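Local structure of penicillin-binding protein 1A (Mycobacterium tuberculosis, 5CXW) at residues I130-C138 and M149-R157; Y156-Q167 and G196-L204. The protein builds and cross-links peptidoglycan for the mycobacterial cell wall, the present piece being its penicillin-sensitive C-terminal transpeptidase domain, here with penicillin V bound. All coordinates share one frame; numbering follows the deposited sequence. Where two conformers were deposited one is given.

Contact 1. Residues I130-C138 and M149-R157; sequences ITNVEGEGC and MSLNTSYYR. With 35P ((2R,4S)-5,5-dimethyl-2-{(1R)-2-oxo-1-[(phenoxyacetyl)amino]ethyl}-1,3-thiazolidine-4-carboxylic acid), chain C.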
loop_
_atom_site.group_PDB
_atom_site.type_symbol
_atom_site.label_atom_id
_atom_site.label_comp_id
_atom_site.label_asym_id
_atom_site.label_seq_id
_atom_site.Cartn_x
_atom_site.Cartn_y
_atom_site.Cartn_z
ATOM N N ILE A 130 -21.805 6.883 8.890
ATOM C CA ILE A 130 -20.807 5.841 8.671
ATOM C C ILE A 130 -21.551 4.516 8.536
ATOM O O ILE A 130 -22.315 4.092 9.435
ATOM C CB ILE A 130 -19.739 5.773 9.825
ATOM C CG1 ILE A 130 -19.153 7.162 10.088
ATOM C CG2 ILE A 130 -18.668 4.777 9.468
ATOM C CD1 ILE A 130 -18.583 7.873 8.877
ATOM N N THR A 131 -21.339 3.826 7.416
ATOM C CA THR A 131 -22.022 2.564 7.175
ATOM C C THR A 131 -21.036 1.618 6.483
ATOM O O THR A 131 -20.007 2.053 5.919
ATOM C CB THR A 131 -23.279 2.659 6.254
ATOM O OG1 THR A 131 -22.862 3.246 5.032
ATOM C CG2 THR A 131 -24.285 3.601 6.811
ATOM N N ASN A 132 -21.444 0.358 6.454
ATOM C CA ASN A 132 -20.676 -0.685 5.779
ATOM C C ASN A 132 -21.329 -1.039 4.477
ATOM O O ASN A 132 -22.553 -0.924 4.347
ATOM C CB ASN A 132 -20.613 -1.902 6.671
ATOM C CG ASN A 132 -19.990 -1.584 8.001
ATOM O OD1 ASN A 132 -19.054 -0.778 8.085
ATOM N ND2 ASN A 132 -20.488 -2.189 9.038
ATOM N N VAL A 133 -20.506 -1.435 3.507
ATOM C CA VAL A 133 -21.031 -1.830 2.179
ATOM C C VAL A 133 -22.094 -2.915 2.337
ATOM O O VAL A 133 -21.888 -3.887 3.080
ATOM C CB VAL A 133 -19.913 -2.340 1.251
ATOM C CG1 VAL A 133 -20.495 -3.192 0.134
ATOM C CG2 VAL A 133 -19.119 -1.175 0.682
ATOM N N GLU A 134 -23.216 -2.719 1.647
ATOM C CA GLU A 134 -24.403 -3.586 1.706
ATOM C C GLU A 134 -24.938 -3.804 3.112
ATOM O O GLU A 134 -25.494 -4.871 3.388
ATOM C CB GLU A 134 -24.142 -4.952 1.011
ATOM C CG GLU A 134 -23.921 -4.806 -0.500
ATOM C CD GLU A 134 -23.113 -5.933 -1.162
ATOM O OE1 GLU A 134 -22.893 -5.801 -2.380
ATOM O OE2 GLU A 134 -22.684 -6.938 -0.513
ATOM N N GLY A 135 -24.739 -2.823 4.002
ATOM C CA GLY A 135 -25.115 -2.937 5.410
ATOM C C GLY A 135 -24.586 -4.157 6.154
ATOM O O GLY A 135 -25.153 -4.560 7.165
ATOM N N GLU A 136 -23.507 -4.733 5.666
ATOM C CA GLU A 136 -22.797 -5.849 6.316
ATOM C C GLU A 136 -22.395 -5.437 7.741
ATOM O O GLU A 136 -22.111 -4.267 8.001
ATOM C CB GLU A 136 -21.525 -6.203 5.472
ATOM C CG GLU A 136 -20.625 -7.366 5.947
ATOM C CD GLU A 136 -20.926 -8.732 5.282
ATOM O OE1 GLU A 136 -20.525 -8.952 4.106
ATOM O OE2 GLU A 136 -21.526 -9.610 5.962
ATOM N N GLY A 137 -22.440 -6.377 8.675
ATOM C CA GLY A 137 -21.870 -6.164 9.995
ATOM C C GLY A 137 -21.569 -7.486 10.652
ATOM O O GLY A 137 -21.777 -8.545 10.068
ATOM N N CYS A 138 -21.122 -7.442 11.889
ATOM C CA CYS A 138 -20.810 -8.667 12.605
ATOM C C CYS A 138 -21.480 -8.662 13.970
ATOM O O CYS A 138 -21.132 -9.474 14.807
ATOM C CB CYS A 138 -19.303 -8.770 12.718
ATOM S SG CYS A 138 -18.584 -7.481 13.769
ATOM N N MET A 149 -13.345 -8.289 7.278
ATOM C CA MET A 149 -14.644 -7.955 6.670
ATOM C C MET A 149 -14.705 -6.515 6.172
ATOM O O MET A 149 -15.653 -6.119 5.473
ATOM C CB MET A 149 -15.770 -8.193 7.683
ATOM C CG MET A 149 -15.960 -9.647 7.999
ATOM S SD MET A 149 -17.216 -9.841 9.313
ATOM C CE MET A 149 -18.636 -9.316 8.385
ATOM N N SER A 150 -13.693 -5.753 6.542
ATOM C CA SER A 150 -13.515 -4.348 6.204
ATOM C C SER A 150 -14.705 -3.498 6.630
ATOM O O SER A 150 -15.370 -2.859 5.826
ATOM C CB SER A 150 -13.141 -4.163 4.744
ATOM O OG SER A 150 -12.404 -2.938 4.656
ATOM N N LEU A 151 -14.970 -3.576 7.929
ATOM C CA LEU A 151 -16.096 -2.830 8.470
ATOM C C LEU A 151 -15.728 -1.392 8.779
ATOM O O LEU A 151 -14.959 -1.146 9.697
ATOM C CB LEU A 151 -16.666 -3.550 9.681
ATOM C CG LEU A 151 -17.053 -5.017 9.400
ATOM C CD1 LEU A 151 -17.503 -5.641 10.720
ATOM C CD2 LEU A 151 -18.090 -5.122 8.343
ATOM N N ASN A 152 -16.294 -0.451 8.042
ATOM C CA ASN A 152 -16.056 0.991 8.256
ATOM C C ASN A 152 -16.480 1.419 9.661
ATOM O O ASN A 152 -15.807 2.231 10.311
ATOM C CB ASN A 152 -16.818 1.828 7.268
ATOM C CG ASN A 152 -16.216 1.841 5.901
ATOM O OD1 ASN A 152 -15.317 1.062 5.542
ATOM N ND2 ASN A 152 -16.766 2.772 5.060
ATOM N N THR A 153 -17.627 0.917 10.105
ATOM C CA THR A 153 -18.206 1.386 11.370
ATOM C C THR A 153 -17.254 0.972 12.517
ATOM O O THR A 153 -16.897 1.790 13.401
ATOM C CB THR A 153 -19.582 0.773 11.566
ATOM O OG1 THR A 153 -19.455 -0.637 11.482
ATOM C CG2 THR A 153 -20.586 1.295 10.544
ATOM N N SER A 154 -16.806 -0.279 12.501
ATOM C CA SER A 154 -15.952 -0.787 13.569
ATOM C C SER A 154 -14.626 -0.033 13.619
ATOM O O SER A 154 -14.116 0.304 14.694
ATOM C CB SER A 154 -15.645 -2.258 13.264
ATOM O OG SER A 154 -16.835 -3.043 13.149
ATOM N N TYR A 155 -14.065 0.246 12.443
ATOM C CA TYR A 155 -12.756 0.938 12.352
ATOM C C TYR A 155 -12.906 2.416 12.773
ATOM O O TYR A 155 -11.970 2.996 13.299
ATOM C CB TYR A 155 -12.040 0.688 10.985
ATOM C CG TYR A 155 -11.135 -0.495 11.233
ATOM C CD1 TYR A 155 -11.635 -1.797 11.333
ATOM C CD2 TYR A 155 -9.812 -0.313 11.508
ATOM C CE1 TYR A 155 -10.816 -2.871 11.709
ATOM C CE2 TYR A 155 -8.966 -1.335 11.893
ATOM C CZ TYR A 155 -9.459 -2.625 11.997
ATOM O OH TYR A 155 -8.656 -3.632 12.440
ATOM N N TYR A 156 -14.043 3.045 12.468
ATOM C CA TYR A 156 -14.331 4.399 13.003
ATOM C C TYR A 156 -14.359 4.372 14.522
ATOM O O TYR A 156 -13.707 5.204 15.177
ATOM C CB TYR A 156 -15.648 4.932 12.467
ATOM C CG TYR A 156 -15.550 6.230 11.737
ATOM C CD1 TYR A 156 -15.215 6.255 10.420
ATOM C CD2 TYR A 156 -15.826 7.441 12.358
ATOM C CE1 TYR A 156 -15.104 7.436 9.713
ATOM C CE2 TYR A 156 -15.791 8.629 11.653
ATOM C CZ TYR A 156 -15.396 8.620 10.338
ATOM O OH TYR A 156 -15.392 9.803 9.600
ATOM N N ARG A 157 -15.068 3.417 15.127
ATOM C CA ARG A 157 -15.093 3.307 16.566
ATOM C C ARG A 157 -13.697 2.998 17.128
ATOM O O ARG A 157 -13.353 3.471 18.236
ATOM C CB ARG A 157 -16.094 2.247 17.064
ATOM C CG ARG A 157 -17.544 2.567 16.828
ATOM C CD ARG A 157 -18.425 1.604 17.601
ATOM N NE ARG A 157 -19.851 2.017 17.546
ATOM C CZ ARG A 157 -20.695 1.713 16.538
ATOM N NH1 ARG A 157 -20.359 0.906 15.573
ATOM N NH2 ARG A 157 -21.944 2.207 16.555
HETATM C C24 35P C . -19.877 3.772 -0.305
HETATM C C23 35P C . -20.725 4.207 -1.320
HETATM C C22 35P C . -20.407 3.966 -2.637
HETATM C C21 35P C . -19.252 3.279 -2.981
HETATM C C20 35P C . -18.399 2.833 -1.994
HETATM C C19 35P C . -18.720 3.072 -0.636
HETATM O O1 35P C . -17.929 2.643 0.401
HETATM C C2 35P C . -16.887 1.712 0.127
HETATM C C3 35P C . -16.367 1.170 1.430
HETATM O O18 35P C . -17.094 1.136 2.413
HETATM N N4 35P C . -15.116 0.738 1.380
HETATM C C5 35P C . -14.476 0.123 2.533
HETATM C C6 35P C . -13.022 0.298 2.373
HETATM O O17 35P C . -12.439 0.533 1.294
HETATM C C8 35P C . -14.768 -1.433 2.697
HETATM N N7 35P C . -13.604 -2.000 2.080
HETATM S S11 35P C . -16.096 -2.133 1.877
HETATM C C10 35P C . -15.224 -3.055 0.701
HETATM C C12 35P C . -15.861 -2.909 -0.680
HETATM C C15 35P C . -15.170 -4.529 1.004
HETATM C C9 35P C . -13.834 -2.409 0.714
HETATM C C13 35P C . -12.649 -3.183 0.227
HETATM O O14 35P C . -11.951 -3.763 1.116
HETATM O O16 35P C . -12.413 -3.157 -0.999
HETATM O O HOH W 1 -18.801 4.917 5.810
HETATM O O HOH W 2 -17.545 -1.156 4.671
#

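Contact 2. Residues Y156-Q167 and G196-L204; sequences YRLMLKLNGGPQ and GPPNNGIVL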
loop_
_atom_site.group_PDB
_atom_site.type_symbol
_atom_site.label_atom_id
_atom_site.label_comp_id
_atom_site.label_asym_id
_atom_site.label_seq_id
_atom_site.Cartn_x
_atom_site.Cartn_y
_atom_site.Cartn_z
ATOM N N TYR A 156 -14.043 3.045 12.468
ATOM C CA TYR A 156 -14.331 4.399 13.003
ATOM C C TYR A 156 -14.359 4.372 14.522
ATOM O O TYR A 156 -13.707 5.204 15.177
ATOM C CB TYR A 156 -15.648 4.932 12.467
ATOM C CG TYR A 156 -15.550 6.230 11.737
ATOM C CD1 TYR A 156 -15.215 6.255 10.420
ATOM C CD2 TYR A 156 -15.826 7.441 12.358
ATOM C CE1 TYR A 156 -15.104 7.436 9.713
ATOM C CE2 TYR A 156 -15.791 8.629 11.653
ATOM C CZ TYR A 156 -15.396 8.620 10.338
ATOM O OH TYR A 156 -15.392 9.803 9.600
ATOM N N ARG A 157 -15.068 3.417 15.127
ATOM C CA ARG A 157 -15.093 3.307 16.566
ATOM C C ARG A 157 -13.697 2.998 17.128
ATOM O O ARG A 157 -13.353 3.471 18.236
ATOM C CB ARG A 157 -16.094 2.247 17.064
ATOM C CG ARG A 157 -17.544 2.567 16.828
ATOM C CD ARG A 157 -18.425 1.604 17.601
ATOM N NE ARG A 157 -19.851 2.017 17.546
ATOM C CZ ARG A 157 -20.695 1.713 16.538
ATOM N NH1 ARG A 157 -20.359 0.906 15.573
ATOM N NH2 ARG A 157 -21.944 2.207 16.555
ATOM N N LEU A 158 -12.931 2.155 16.449
ATOM C CA LEU A 158 -11.610 1.861 16.934
ATOM C C LEU A 158 -10.738 3.140 16.941
ATOM O O LEU A 158 -10.045 3.425 17.947
ATOM C CB LEU A 158 -10.939 0.817 16.101
ATOM C CG LEU A 158 -9.533 0.443 16.530
ATOM C CD1 LEU A 158 -9.423 -0.103 17.949
ATOM C CD2 LEU A 158 -8.955 -0.548 15.521
ATOM N N MET A 159 -10.790 3.890 15.854
ATOM C CA MET A 159 -10.049 5.166 15.789
ATOM C C MET A 159 -10.475 6.097 16.905
ATOM O O MET A 159 -9.614 6.735 17.528
ATOM C CB MET A 159 -10.254 5.827 14.427
ATOM C CG MET A 159 -9.832 7.303 14.377
ATOM S SD MET A 159 -10.210 7.995 12.799
ATOM C CE MET A 159 -12.019 8.096 12.956
ATOM N N LEU A 160 -11.774 6.223 17.174
ATOM C CA LEU A 160 -12.220 7.117 18.228
ATOM C C LEU A 160 -11.767 6.690 19.632
ATOM O O LEU A 160 -11.599 7.550 20.532
ATOM C CB LEU A 160 -13.709 7.334 18.153
ATOM C CG LEU A 160 -14.184 8.039 16.903
ATOM C CD1 LEU A 160 -15.704 7.971 16.906
ATOM C CD2 LEU A 160 -13.678 9.442 16.720
ATOM N N LYS A 161 -11.526 5.411 19.819
ATOM C CA LYS A 161 -11.045 4.871 21.099
ATOM C C LYS A 161 -9.576 5.217 21.322
ATOM O O LYS A 161 -9.105 5.267 22.475
ATOM C CB LYS A 161 -11.176 3.366 21.041
ATOM C CG LYS A 161 -10.625 2.556 22.210
ATOM C CD LYS A 161 -11.412 2.734 23.454
ATOM C CE LYS A 161 -10.916 1.652 24.426
ATOM N NZ LYS A 161 -11.552 1.887 25.729
ATOM N N LEU A 162 -8.812 5.394 20.250
ATOM C CA LEU A 162 -7.407 5.717 20.415
ATOM C C LEU A 162 -7.148 7.045 21.120
ATOM O O LEU A 162 -7.827 8.045 20.849
ATOM C CB LEU A 162 -6.741 5.868 19.056
ATOM C CG LEU A 162 -6.759 4.665 18.073
ATOM C CD1 LEU A 162 -6.174 5.078 16.761
ATOM C CD2 LEU A 162 -6.049 3.517 18.650
ATOM N N ASN A 163 -6.144 7.063 21.974
ATOM C CA ASN A 163 -5.559 8.309 22.429
ATOM C C ASN A 163 -5.006 9.008 21.215
ATOM O O ASN A 163 -4.228 8.411 20.459
ATOM C CB ASN A 163 -4.461 8.018 23.428
ATOM C CG ASN A 163 -4.990 7.396 24.690
ATOM O OD1 ASN A 163 -6.092 7.733 25.150
ATOM N ND2 ASN A 163 -4.169 6.584 25.328
ATOM N N GLY A 164 -5.502 10.219 20.965
ATOM C CA GLY A 164 -5.117 10.991 19.758
ATOM C C GLY A 164 -6.049 10.841 18.599
ATOM O O GLY A 164 -5.963 11.578 17.614
ATOM N N GLY A 165 -6.948 9.850 18.628
ATOM C CA GLY A 165 -7.964 9.726 17.580
ATOM C C GLY A 165 -7.333 9.708 16.182
ATOM O O GLY A 165 -6.424 8.941 15.912
ATOM N N PRO A 166 -7.842 10.520 15.253
ATOM C CA PRO A 166 -7.324 10.420 13.894
ATOM C C PRO A 166 -5.839 10.799 13.797
ATOM O O PRO A 166 -5.106 10.250 12.956
ATOM C CB PRO A 166 -8.222 11.365 13.077
ATOM C CG PRO A 166 -8.873 12.220 14.096
ATOM C CD PRO A 166 -9.006 11.405 15.360
ATOM N N GLN A 167 -5.351 11.659 14.704
ATOM C CA GLN A 167 -3.929 11.965 14.726
ATOM C C GLN A 167 -3.089 10.727 15.014
ATOM O O GLN A 167 -1.977 10.557 14.477
ATOM C CB GLN A 167 -3.589 13.031 15.767
ATOM C CG GLN A 167 -2.142 13.529 15.734
ATOM C CD GLN A 167 -1.819 14.271 14.453
ATOM O OE1 GLN A 167 -2.373 15.353 14.161
ATOM N NE2 GLN A 167 -0.964 13.676 13.635
ATOM N N GLY A 196 -1.596 20.502 10.604
ATOM C CA GLY A 196 -2.619 20.212 11.576
ATOM C C GLY A 196 -3.158 18.786 11.512
ATOM O O GLY A 196 -2.747 17.996 10.651
ATOM N N PRO A 197 -4.044 18.429 12.455
ATOM C CA PRO A 197 -4.493 17.060 12.516
ATOM C C PRO A 197 -5.313 16.650 11.291
ATOM O O PRO A 197 -5.940 17.496 10.622
ATOM C CB PRO A 197 -5.341 17.021 13.774
ATOM C CG PRO A 197 -5.788 18.391 13.992
ATOM C CD PRO A 197 -4.630 19.232 13.541
ATOM N N PRO A 198 -5.374 15.346 11.017
ATOM C CA PRO A 198 -6.377 14.838 10.072
ATOM C C PRO A 198 -7.754 14.850 10.685
ATOM O O PRO A 198 -7.899 14.894 11.942
ATOM C CB PRO A 198 -5.973 13.374 9.884
ATOM C CG PRO A 198 -5.202 13.059 11.086
ATOM C CD PRO A 198 -4.582 14.273 11.621
ATOM N N ASN A 199 -8.781 14.817 9.847
ATOM C CA ASN A 199 -10.095 14.569 10.369
ATOM C C ASN A 199 -10.367 13.078 10.353
ATOM O O ASN A 199 -9.525 12.272 9.903
ATOM C CB ASN A 199 -11.164 15.413 9.668
ATOM C CG ASN A 199 -11.430 14.999 8.260
ATOM O OD1 ASN A 199 -11.101 13.895 7.847
ATOM N ND2 ASN A 199 -12.055 15.907 7.496
ATOM N N ASN A 200 -11.536 12.708 10.842
ATOM C CA ASN A 200 -11.876 11.310 11.022
ATOM C C ASN A 200 -11.849 10.473 9.777
ATOM O O ASN A 200 -11.655 9.256 9.850
ATOM C CB ASN A 200 -13.223 11.195 11.643
ATOM C CG ASN A 200 -13.277 11.696 13.055
ATOM O OD1 ASN A 200 -12.352 11.531 13.821
ATOM N ND2 ASN A 200 -14.415 12.316 13.427
ATOM N N GLY A 201 -11.993 11.064 8.614
ATOM C CA GLY A 201 -11.944 10.297 7.369
ATOM C C GLY A 201 -10.636 9.571 7.041
ATOM O O GLY A 201 -10.595 8.746 6.150
ATOM N N ILE A 202 -9.591 9.919 7.783
ATOM C CA ILE A 202 -8.291 9.299 7.599
ATOM C C ILE A 202 -8.447 7.778 7.656
ATOM O O ILE A 202 -7.760 7.088 6.906
ATOM C CB ILE A 202 -7.261 9.806 8.597
ATOM C CG1 ILE A 202 -5.871 9.209 8.237
ATOM C CG2 ILE A 202 -7.626 9.471 10.074
ATOM C CD1 ILE A 202 -4.704 9.837 8.926
ATOM N N VAL A 203 -9.245 7.247 8.580
ATOM C CA VAL A 203 -9.291 5.785 8.753
ATOM C C VAL A 203 -9.928 5.082 7.564
ATOM O O VAL A 203 -9.704 3.879 7.348
ATOM C CB VAL A 203 -9.979 5.374 10.102
ATOM C CG1 VAL A 203 -11.492 5.722 10.128
ATOM C CG2 VAL A 203 -9.744 3.898 10.421
ATOM N N LEU A 204 -10.740 5.807 6.812
ATOM C CA LEU A 204 -11.317 5.312 5.591
ATOM C C LEU A 204 -10.560 5.744 4.351
ATOM O O LEU A 204 -11.133 5.733 3.241
ATOM C CB LEU A 204 -12.769 5.716 5.542
ATOM C CG LEU A 204 -13.613 5.250 6.763
ATOM C CD1 LEU A 204 -15.056 5.699 6.627
ATOM C CD2 LEU A 204 -13.527 3.777 7.021
HETATM O O HOH W 3 -16.551 12.002 10.780
#

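Contact 1. Residues I130-C138 and M149-R157
The side-chain amide of N132 makes the polar join to the start of the helix at T153. Its OD1 takes the backbone N-H of T153 on a lone pair in the carbonyl plane (3.0 Å, N-H...O 163°), while ND2 reaches T153 OG1 at 3.1 Å. ND2 also donates to the carbonyl O of E136 within its own loop, and three bonds thus fix the rotation of the amide. T153 OG1 also bonds to S120 O.

Apolar contacts lie on both sides of this amide. I130 sets CG1 squarely over one face of the Y156 ring, 3.8 Å from the centroid and 2° off the normal, a CH-pi contact, with CD1 over the same face, nearer CZ and CE1. At the other end L151 CD1 meets C138 SG at 3.7 Å, and the M149 chain, bent at chi3 (68°), brings CE against E136 CG.

The ring-opened penicillin V lies beside this join. Its N7 donates to S150 OG (3.0 Å), N152 ND2 gives O18 a weak bond, and V133 CG2 packs on S11. S150 and N152 fit the SxN motif of penicillin-binding enzymes; K100 bonds to both side chains, and K291 to S150.

S150 closes helix 143-149 in a Schellman motif and L151 sits at the N-cap position of helix 152-161, whose flank rests on strand 123-125, while the C138-C141 disulfide ties the loop's far end to strand 140-142.

Contact 2. Residues Y156-Q167 and G196-L204
Y156 reaches N200 with the phenol end of its ring: OH lies 3.3 Å from N200 CB, and the ring plane stands 68° from the plane of the N200 amide. L204 comes in at the ring's edge, its CD1 3.5 Å from CE1, and V203 CG1 touches CD1 of the ring obliquely. A water lies in the ring plane 2.8 Å from Y156 OH and takes a weak bond from N200 ND2, a loose bridge between the two polar ends.

N200 also meets three further side chains of the other segment. M159, with CG anti to the backbone N (chi1 165°) and a bend at chi3, carries CE to 3.3 Å from the carbonyl O of N200; the same methyl lies over a Y156 face, toward the rim, and meets V203 CG1. L160 CD2 and P166 CG both approach N200 OD1. N200 opens a short 3-10 turn, 200-203, and just before it N199 forms an Asx turn by accepting the N-H of G201 on OD1. In the facing segment a type II turn from L162 to G165 tightly joins helix 152-161 to helix 165-176. Both segments belong to the transpeptidase domain, of the beta-lactamase clan, and L204 comes near S97, probably the acyl-ester serine.

P166 lies in the first turn of the next helix. Its CB packs on I202 CG2 at 3.6 Å, and its carbonyl O lies 3.4 Å from P198 CG. The next residue, Q167, lays OE1 against CA and CB of P197, while its NE2 is hydrogen-bonded to D171.

In the fold
From the N terminus, the chain leaves strand 128-130, and contact 1 closes a short loop through strand 140-142 and helix 143-149, bringing the start of helix 152-161 back to residues 130-138. Contact 2 follows in series: the chain turns into helix 165-176, wanders through a long, largely irregular excursion and returns at 196-204 against the latter part of helix 152-161 and the first turn of helix 165-176. Neither loop encloses the other. They share Y156 and R157, of which Y156 meets both partners, and touch directly where N152 CG meets L204 CD2 at 3.5 Å. Helix 152-161 thus packs near its start on the ligand-side loop and farther along on the 3-10 turn.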